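Local coordinates for protein subclass B1 metallo-beta-lactamase (Myroides odoratimimus, PDB 6T5L) that probably hydrolyses the amide bond of beta-lactam antibiotics, carbapenems included, with a two-zinc active site, at residues V62-T67 with S87-L92; F139-T144 with A154-E159. All coordinates share one frame; numbering follows the deposited sequence.

Contact 1 of 2, residues V62-T67 with S87-L92; sequences VVVFDT and SEIIGL
V64 holds CG1 anti to its backbone N (chi1 179°), which leaves CG2 beside that N, and the two methyls take separate partners. CG1 of V64 meets L92 CD1 at 4.1 Å. V64 CG2 lies 3.9 Å from I89 CG2. V62 has the same rotamer and sets CG1 on I89 CG1, while its CG2 meets S87 CB. The V62 and I89 end of this face lies against V81 of helix 71-83, which S87 also touches. V63, pointing to the opposite face, sets CG2 on I90 CG1 at 3.8 Å; I90 is the extra residue between the V62-I89 and V64-L92 pairings. Beyond the strand end, the T67 methyl is wedged against the fork of L92: T67 CG2 lies 3.5 Å from L92 CD2, a tight fit, and F108 of helix 105-110 packs on both residues. Three backbone bonds tie the strands together. V62 uses both its backbone polar atoms, N to E88 O and O to I90 N, each at 2.7 Å, and V64 N reaches G91 O at 3.1 Å. D66 OD1 is hydrogen-bonded to T95 OG1. This is parallel pairing within a beta-alpha-beta unit, strand 61-65, helix 71-83, strand 88-93, in the αβ/βα fold of metallo-beta-lactamases.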
loop_
_atom_site.group_PDB
_atom_site.type_symbol
_atom_site.label_atom_id
_atom_site.label_comp_id
_atom_site.label_asym_id
_atom_site.label_seq_id
_atom_site.Cartn_x
_atom_site.Cartn_y
_atom_site.Cartn_z
ATOM N N VAL A 62 -3.136 10.503 10.033
ATOM C CA VAL A 62 -2.429 9.459 9.311
ATOM C C VAL A 62 -3.358 8.812 8.304
ATOM O O VAL A 62 -4.551 8.607 8.592
ATOM C CB VAL A 62 -1.816 8.414 10.275
ATOM C CG1 VAL A 62 -1.406 7.229 9.473
ATOM C CG2 VAL A 62 -0.601 9.018 10.942
ATOM N N VAL A 63 -2.825 8.546 7.097
ATOM C CA VAL A 63 -3.484 7.706 6.098
ATOM C C VAL A 63 -2.599 6.489 5.833
ATOM O O VAL A 63 -1.390 6.616 5.620
ATOM C CB VAL A 63 -3.762 8.434 4.765
ATOM C CG1 VAL A 63 -4.181 7.420 3.660
ATOM C CG2 VAL A 63 -4.844 9.486 4.929
ATOM N N VAL A 64 -3.208 5.325 5.754
ATOM C CA VAL A 64 -2.474 4.066 5.636
ATOM C C VAL A 64 -2.829 3.467 4.294
ATOM O O VAL A 64 -4.024 3.374 3.948
ATOM C CB VAL A 64 -2.861 3.082 6.764
ATOM C CG1 VAL A 64 -2.126 1.709 6.674
ATOM C CG2 VAL A 64 -2.650 3.763 8.135
ATOM N N PHE A 65 -1.809 3.086 3.546
ATOM C CA PHE A 65 -1.964 2.307 2.328
ATOM C C PHE A 65 -1.662 0.864 2.707
ATOM O O PHE A 65 -0.541 0.570 3.147
ATOM C CB PHE A 65 -1.008 2.807 1.222
ATOM C CG PHE A 65 -1.424 4.100 0.623
ATOM C CD1 PHE A 65 -0.990 5.309 1.153
ATOM C CD2 PHE A 65 -2.298 4.108 -0.422
ATOM C CE1 PHE A 65 -1.398 6.524 0.594
ATOM C CE2 PHE A 65 -2.739 5.300 -0.969
ATOM C CZ PHE A 65 -2.283 6.519 -0.471
ATOM N N ASP A 66 -2.634 -0.027 2.515
ATOM C CA ASP A 66 -2.515 -1.426 2.895
ATOM C C ASP A 66 -2.517 -1.760 4.392
ATOM O O ASP A 66 -1.738 -1.182 5.163
ATOM C CB ASP A 66 -1.298 -2.095 2.288
ATOM C CG ASP A 66 -1.451 -2.377 0.794
ATOM O OD1 ASP A 66 -2.425 -1.845 0.160
ATOM O OD2 ASP A 66 -0.579 -3.117 0.265
ATOM N N THR A 67 -3.540 -2.456 4.853
ATOM C CA THR A 67 -3.380 -3.055 6.172
ATOM C C THR A 67 -2.123 -3.917 6.202
ATOM O O THR A 67 -1.753 -4.508 5.184
ATOM C CB THR A 67 -4.608 -3.870 6.595
ATOM O OG1 THR A 67 -4.657 -5.141 5.918
ATOM C CG2 THR A 67 -5.890 -3.057 6.327
ATOM N N SER A 87 -1.316 10.302 16.955
ATOM C CA SER A 87 -2.101 10.686 15.805
ATOM C C SER A 87 -3.361 9.828 15.645
ATOM O O SER A 87 -3.561 8.760 16.246
ATOM C CB SER A 87 -1.228 10.637 14.522
ATOM O OG SER A 87 -0.180 11.612 14.550
ATOM N N GLU A 88 -4.233 10.328 14.813
ATOM C CA GLU A 88 -5.444 9.641 14.434
ATOM C C GLU A 88 -5.250 9.122 13.010
ATOM O O GLU A 88 -4.719 9.836 12.135
ATOM C CB GLU A 88 -6.625 10.599 14.524
ATOM C CG GLU A 88 -7.917 10.064 13.917
ATOM C CD GLU A 88 -9.047 11.105 13.835
ATOM O OE1 GLU A 88 -10.097 10.772 13.222
ATOM O OE2 GLU A 88 -8.899 12.236 14.346
ATOM N N ILE A 89 -5.668 7.895 12.765
ATOM C CA ILE A 89 -5.689 7.383 11.400
ATOM C C ILE A 89 -7.013 7.798 10.792
ATOM O O ILE A 89 -8.060 7.361 11.268
ATOM C CB ILE A 89 -5.533 5.853 11.348
ATOM C CG1 ILE A 89 -4.201 5.436 11.947
ATOM C CG2 ILE A 89 -5.687 5.425 9.866
ATOM C CD1 ILE A 89 -4.148 3.935 12.311
ATOM N N ILE A 90 -6.981 8.581 9.713
ATOM C CA ILE A 90 -8.220 9.098 9.150
ATOM C C ILE A 90 -8.712 8.302 7.967
ATOM O O ILE A 90 -9.818 8.575 7.474
ATOM C CB ILE A 90 -8.129 10.585 8.726
ATOM C CG1 ILE A 90 -7.008 10.863 7.705
ATOM C CG2 ILE A 90 -7.833 11.426 9.956
ATOM C CD1 ILE A 90 -7.061 12.332 7.155
ATOM N N GLY A 91 -7.974 7.306 7.518
ATOM C CA GLY A 91 -8.422 6.575 6.346
ATOM C C GLY A 91 -7.489 5.426 6.038
ATOM O O GLY A 91 -6.288 5.548 6.221
ATOM N N LEU A 92 -8.042 4.350 5.517
ATOM C CA LEU A 92 -7.301 3.198 5.042
ATOM C C LEU A 92 -7.583 3.009 3.552
ATOM O O LEU A 92 -8.745 3.022 3.115
ATOM C CB LEU A 92 -7.712 1.957 5.817
ATOM C CG LEU A 92 -7.224 0.655 5.230
ATOM C CD1 LEU A 92 -5.777 0.423 5.425
ATOM C CD2 LEU A 92 -8.073 -0.410 5.955
#

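Contact 2 of 2, residues F139-T144 with A154-E159; sequences FDNSLT and AEYFGE
N141 and Y156 are joined first through the backbone: Y156 N donates to N141 O at 2.8 Å in a nearly straight bond (168° at the hydrogen). Two further hydrogen bonds make L143 and A154 a hydrogen-bonded antiparallel pair, L143 N to A154 O at 2.9 Å and A154 N to L143 O at 3.1 Å. S142 and E155 form the adjoining non-hydrogen-bonded pair. CA-H...O contacts fill in between, with E155 CA against N141 O and S142 CA against A154 O, both at 3.5 Å; N141 O thus receives the Y156 amide and the E155 CA-H together. The apolar contacts gather round the small A154 methyl. F139 turns CG between its backbone N and carbonyl carbon (chi1 63°), and its ring takes L143 CB over the centre of one face while CZ reaches A154 CB at 4.0 Å. Among the polar side chains, N141 crosses Y156 obliquely, its amide plane 24° from the ring and ND2 4.0 Å from Y156 CD2. G158 N lies over the centre of one face of that ring. Y156 OH bonds to K163 O, and E155 runs extended to a salt bridge with K210. This is the open end, away from the turn, of the beta hairpin 142-147/150-155 at the edge of the five-stranded sheet of the metallo-beta-lactamase fold.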
loop_
_atom_site.group_PDB
_atom_site.type_symbol
_atom_site.label_atom_id
_atom_site.label_comp_id
_atom_site.label_asym_id
_atom_site.label_seq_id
_atom_site.Cartn_x
_atom_site.Cartn_y
_atom_site.Cartn_z
ATOM N N PHE A 139 -14.221 4.789 -5.033
ATOM C CA PHE A 139 -13.770 5.671 -6.091
ATOM C C PHE A 139 -13.532 4.870 -7.356
ATOM O O PHE A 139 -13.242 3.671 -7.316
ATOM C CB PHE A 139 -12.505 6.452 -5.682
ATOM C CG PHE A 139 -11.271 5.592 -5.406
ATOM C CD1 PHE A 139 -11.053 5.058 -4.170
ATOM C CD2 PHE A 139 -10.337 5.341 -6.406
ATOM C CE1 PHE A 139 -9.936 4.284 -3.891
ATOM C CE2 PHE A 139 -9.208 4.581 -6.132
ATOM C CZ PHE A 139 -9.004 4.068 -4.869
ATOM N N ASP A 140 -13.722 5.527 -8.493
ATOM C CA ASP A 140 -13.595 4.791 -9.742
ATOM C C ASP A 140 -12.121 4.600 -10.067
ATOM O O ASP A 140 -11.601 3.475 -10.039
ATOM C CB ASP A 140 -14.326 5.540 -10.854
ATOM C CG ASP A 140 -15.824 5.471 -10.675
ATOM O OD1 ASP A 140 -16.356 4.355 -10.812
ATOM O OD2 ASP A 140 -16.462 6.510 -10.359
ATOM N N ASN A 141 -11.433 5.702 -10.301
ATOM C CA ASN A 141 -10.078 5.677 -10.829
ATOM C C ASN A 141 -9.113 6.490 -10.005
ATOM O O ASN A 141 -7.906 6.279 -10.124
ATOM C CB ASN A 141 -10.028 6.245 -12.250
ATOM C CG ASN A 141 -10.922 5.501 -13.207
ATOM O OD1 ASN A 141 -11.696 6.125 -13.951
ATOM N ND2 ASN A 141 -10.803 4.150 -13.230
ATOM N N SER A 142 -9.607 7.444 -9.224
ATOM C CA SER A 142 -8.740 8.429 -8.623
ATOM C C SER A 142 -9.398 8.950 -7.369
ATOM O O SER A 142 -10.599 9.257 -7.359
ATOM C CB SER A 142 -8.431 9.593 -9.581
ATOM O OG SER A 142 -8.200 10.742 -8.799
ATOM N N LEU A 143 -8.585 9.079 -6.321
ATOM C CA LEU A 143 -9.036 9.471 -4.994
ATOM C C LEU A 143 -8.113 10.584 -4.529
ATOM O O LEU A 143 -6.889 10.471 -4.652
ATOM C CB LEU A 143 -8.990 8.304 -3.997
ATOM C CG LEU A 143 -9.237 8.679 -2.527
ATOM C CD1 LEU A 143 -10.791 8.969 -2.214
ATOM C CD2 LEU A 143 -8.682 7.653 -1.542
ATOM N N THR A 144 -8.698 11.652 -4.004
ATOM C CA THR A 144 -7.976 12.768 -3.398
ATOM C C THR A 144 -8.481 12.830 -1.965
ATOM O O THR A 144 -9.698 12.881 -1.740
ATOM C CB THR A 144 -8.240 14.085 -4.125
ATOM O OG1 THR A 144 -7.847 13.925 -5.491
ATOM C CG2 THR A 144 -7.462 15.253 -3.485
ATOM N N ALA A 154 -4.701 8.341 -4.405
ATOM C CA ALA A 154 -4.598 6.966 -4.896
ATOM C C ALA A 154 -5.033 7.073 -6.333
ATOM O O ALA A 154 -5.940 7.853 -6.617
ATOM C CB ALA A 154 -5.507 5.959 -4.147
ATOM N N GLU A 155 -4.422 6.309 -7.230
ATOM C CA GLU A 155 -4.768 6.406 -8.643
ATOM C C GLU A 155 -4.613 5.051 -9.318
ATOM O O GLU A 155 -3.647 4.330 -9.086
ATOM C CB GLU A 155 -3.910 7.456 -9.382
ATOM C CG GLU A 155 -4.388 7.648 -10.835
ATOM C CD GLU A 155 -3.929 8.965 -11.478
ATOM O OE1 GLU A 155 -4.018 9.087 -12.704
ATOM O OE2 GLU A 155 -3.482 9.901 -10.753
ATOM N N TYR A 156 -5.543 4.734 -10.194
ATOM C CA TYR A 156 -5.460 3.546 -11.038
ATOM C C TYR A 156 -4.895 3.892 -12.421
ATOM O O TYR A 156 -5.443 4.763 -13.118
ATOM C CB TYR A 156 -6.842 2.931 -11.207
ATOM C CG TYR A 156 -6.922 1.806 -12.196
ATOM C CD1 TYR A 156 -6.489 0.529 -11.839
ATOM C CD2 TYR A 156 -7.463 1.993 -13.468
ATOM C CE1 TYR A 156 -6.579 -0.525 -12.696
ATOM C CE2 TYR A 156 -7.593 0.931 -14.333
ATOM C CZ TYR A 156 -7.150 -0.336 -13.928
ATOM O OH TYR A 156 -7.200 -1.418 -14.763
ATOM N N PHE A 157 -3.852 3.143 -12.837
ATOM C CA PHE A 157 -3.117 3.385 -14.068
ATOM C C PHE A 157 -3.337 2.292 -15.099
ATOM O O PHE A 157 -2.956 2.495 -16.247
ATOM C CB PHE A 157 -1.590 3.536 -13.816
ATOM C CG PHE A 157 -1.229 4.810 -13.147
ATOM C CD1 PHE A 157 -0.922 5.951 -13.892
ATOM C CD2 PHE A 157 -1.220 4.899 -11.783
ATOM C CE1 PHE A 157 -0.602 7.149 -13.281
ATOM C CE2 PHE A 157 -0.916 6.108 -11.151
ATOM C CZ PHE A 157 -0.629 7.238 -11.921
ATOM N N GLY A 158 -3.996 1.177 -14.733
ATOM C CA GLY A 158 -4.135 -0.011 -15.576
ATOM C C GLY A 158 -3.875 -1.300 -14.804
ATOM O O GLY A 158 -3.478 -1.300 -13.637
ATOM N N GLU A 159 -4.051 -2.411 -15.495
ATOM C CA GLU A 159 -3.845 -3.718 -14.919
ATOM C C GLU A 159 -2.376 -4.106 -14.881
ATOM O O GLU A 159 -1.565 -3.693 -15.729
ATOM C CB GLU A 159 -4.627 -4.775 -15.701
ATOM C CG GLU A 159 -6.125 -4.391 -15.808
ATOM C CD GLU A 159 -6.978 -5.417 -16.459
ATOM O OE1 GLU A 159 -8.153 -5.066 -16.705
ATOM O OE2 GLU A 159 -6.518 -6.558 -16.744
#

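In the fold
Contact 1 comes first along the chain and is complete before contact 2 begins; their centres lie about 18 Å apart. They belong to different sheets: strands 61-65 and 88-93 pair at one end of the mixed six-stranded sheet, whereas 142-147 and 150-155 form the hairpin at one edge of the five-stranded sheet. The sheets meet here, with F65 CE2 of contact 1 against A154 CB of contact 2 at 4.3 Å. I93, one residue beyond 87-92, adds to this junction by touching L143 and A154. The junction is part of the packing between the two sheets of the αβ/βα sandwich, at one edge of which metallo-beta-lactamases carry the zinc site, here H96, H98 and H161 with D100, C180 and H221.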